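Local coordinates for DNA repair protein XRCC1 (Homo sapiens, PDB 3K77) that serves as a scaffold in DNA single-strand break repair, assembling repair protein complexes and binding poly-ADP-ribose chains, at residues A[7-12]-A[45-50]. Sequence-based numbering, arbitrary orientation.
Sequences RHVVSC and VVLQLE
Val9 and Leu47 meet on one face of an antiparallel strand pair, Val9 CG2 lying 3.6 Å from Leu47 CD2. On the same face SG of Cys12 rests on CG1 of Val45. Val10 CB packs on Val46 CG1, and Val10 CG2 reaches Gln48 CB. The Gln48 methylenes run obliquely past His8, whose ND1 is 3.6 Å from Gln48 CB. With CG opposite the backbone N (chi1 170°), a bend at chi2 (69°) turns the Gln48 amide back on its own strand. NE2 donates to Leu49 O on an in-plane lone pair (2.7 Å), and OE1 takes a weak bond from Arg127 of strand 124-133. With an alanine here, Leu49 O and Arg127 would probably lose these partners, and His8 some cover. In two classic bulges Arg7 and His8 face Gln48, and Val10 and Ser11 face Val46. Gln48 O accepts a hydrogen bond from Arg7 N (2.6 Å) and a weak one from His8 N; Gln48 N donates to His8 O (2.8 Å). Val46 O accepts from Val10 N, and Val46 N donates to Ser11 O. Main-chain bonds thus hold strand 6-12 in this N-terminal domain sheet, with apolar contacts on both faces; the Gln48 amide serves Leu49 and Arg127, not the strand pair.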
loop_
_atom_site.group_PDB
_atom_site.type_symbol
_atom_site.label_atom_id
_atom_site.label_comp_id
_atom_site.label_asym_id
_atom_site.label_seq_id
_atom_site.Cartn_x
_atom_site.Cartn_y
_atom_site.Cartn_z
ATOM N N ARG A 7 2.770 11.926 -6.707
ATOM C CA ARG A 7 3.883 12.573 -7.389
ATOM C C ARG A 7 5.044 11.604 -7.674
ATOM O O ARG A 7 5.429 11.397 -8.835
ATOM C CB ARG A 7 4.361 13.770 -6.558
ATOM C CG ARG A 7 5.631 14.452 -7.045
ATOM C CD ARG A 7 6.074 15.462 -6.002
ATOM N NE ARG A 7 7.477 15.847 -6.130
ATOM C CZ ARG A 7 7.897 17.092 -6.349
ATOM N NH1 ARG A 7 7.022 18.082 -6.463
ATOM N NH2 ARG A 7 9.191 17.352 -6.450
ATOM N N HIS A 8 5.598 11.005 -6.623
ATOM C CA HIS A 8 6.728 10.107 -6.804
ATOM C C HIS A 8 6.861 9.108 -5.659
ATOM O O HIS A 8 6.136 9.189 -4.668
ATOM C CB HIS A 8 8.029 10.901 -7.044
ATOM C CG HIS A 8 8.722 11.362 -5.793
ATOM N ND1 HIS A 8 8.333 12.476 -5.091
ATOM C CD2 HIS A 8 9.809 10.868 -5.148
ATOM C CE1 HIS A 8 9.134 12.642 -4.047
ATOM N NE2 HIS A 8 10.034 11.682 -4.064
ATOM N N VAL A 9 7.752 8.136 -5.838
ATOM C CA VAL A 9 8.081 7.159 -4.806
ATOM C C VAL A 9 9.224 7.701 -3.946
ATOM O O VAL A 9 10.317 7.972 -4.464
ATOM C CB VAL A 9 8.515 5.821 -5.440
ATOM C CG1 VAL A 9 8.882 4.785 -4.360
ATOM C CG2 VAL A 9 7.417 5.304 -6.357
ATOM N N VAL A 10 8.966 7.878 -2.649
ATOM C CA VAL A 10 9.979 8.399 -1.722
ATOM C C VAL A 10 11.010 7.337 -1.285
ATOM O O VAL A 10 12.197 7.623 -1.132
ATOM C CB VAL A 10 9.337 8.994 -0.451
ATOM C CG1 VAL A 10 10.420 9.437 0.513
ATOM C CG2 VAL A 10 8.378 10.135 -0.799
ATOM N N SER A 11 10.541 6.114 -1.079
ATOM C CA SER A 11 11.398 5.029 -0.654
ATOM C C SER A 11 10.671 3.737 -0.970
ATOM O O SER A 11 9.458 3.731 -1.162
ATOM C CB SER A 11 11.625 5.107 0.848
ATOM O OG SER A 11 10.431 4.754 1.536
ATOM N N CYS A 12 11.425 2.645 -1.018
ATOM C CA CYS A 12 10.880 1.329 -1.290
ATOM C C CYS A 12 11.841 0.334 -0.692
ATOM O O CYS A 12 13.038 0.410 -0.953
ATOM C CB CYS A 12 10.772 1.095 -2.792
ATOM S SG CYS A 12 10.114 -0.525 -3.259
ATOM N N VAL A 45 6.701 0.640 0.639
ATOM C CA VAL A 45 6.919 1.818 -0.209
ATOM C C VAL A 45 6.290 3.050 0.414
ATOM O O VAL A 45 5.218 2.985 1.004
ATOM C CB VAL A 45 6.334 1.684 -1.642
ATOM C CG1 VAL A 45 7.068 0.628 -2.429
ATOM C CG2 VAL A 45 4.872 1.391 -1.585
ATOM N N VAL A 46 6.983 4.169 0.302
ATOM C CA VAL A 46 6.414 5.446 0.664
ATOM C C VAL A 46 6.154 6.238 -0.617
ATOM O O VAL A 46 7.059 6.429 -1.431
ATOM C CB VAL A 46 7.345 6.214 1.593
ATOM C CG1 VAL A 46 6.752 7.589 1.918
ATOM C CG2 VAL A 46 7.588 5.390 2.850
ATOM N N LEU A 47 4.909 6.674 -0.800
ATOM C CA LEU A 47 4.535 7.485 -1.951
ATOM C C LEU A 47 4.281 8.930 -1.541
ATOM O O LEU A 47 3.663 9.186 -0.510
ATOM C CB LEU A 47 3.303 6.907 -2.640
ATOM C CG LEU A 47 3.460 5.448 -3.058
ATOM C CD1 LEU A 47 2.134 4.876 -3.533
ATOM C CD2 LEU A 47 4.550 5.298 -4.119
ATOM N N GLN A 48 4.784 9.865 -2.348
ATOM C CA GLN A 48 4.570 11.292 -2.126
ATOM C C GLN A 48 3.367 11.792 -2.930
ATOM O O GLN A 48 3.331 11.645 -4.155
ATOM C CB GLN A 48 5.823 12.082 -2.506
ATOM C CG GLN A 48 5.654 13.604 -2.558
ATOM C CD GLN A 48 5.428 14.231 -1.190
ATOM O OE1 GLN A 48 6.237 14.071 -0.270
ATOM N NE2 GLN A 48 4.325 14.964 -1.054
ATOM N N LEU A 49 2.386 12.376 -2.239
ATOM C CA LEU A 49 1.249 13.014 -2.904
ATOM C C LEU A 49 1.663 14.347 -3.534
ATOM O O LEU A 49 2.594 14.997 -3.072
ATOM C CB LEU A 49 0.103 13.267 -1.926
ATOM C CG LEU A 49 -0.277 12.230 -0.862
ATOM C CD1 LEU A 49 -1.661 12.563 -0.302
ATOM C CD2 LEU A 49 -0.263 10.813 -1.405
ATOM N N GLU A 50 0.967 14.758 -4.588
ATOM C CA GLU A 50 1.300 16.013 -5.256
ATOM C C GLU A 50 1.049 17.193 -4.333
ATOM O O GLU A 50 1.804 18.158 -4.337
ATOM C CB GLU A 50 0.532 16.177 -6.574
ATOM C CG GLU A 50 1.151 15.410 -7.721
ATOM C CD GLU A 50 0.325 15.497 -8.979
ATOM O OE1 GLU A 50 0.579 14.700 -9.909
ATOM O OE2 GLU A 50 -0.581 16.360 -9.033
#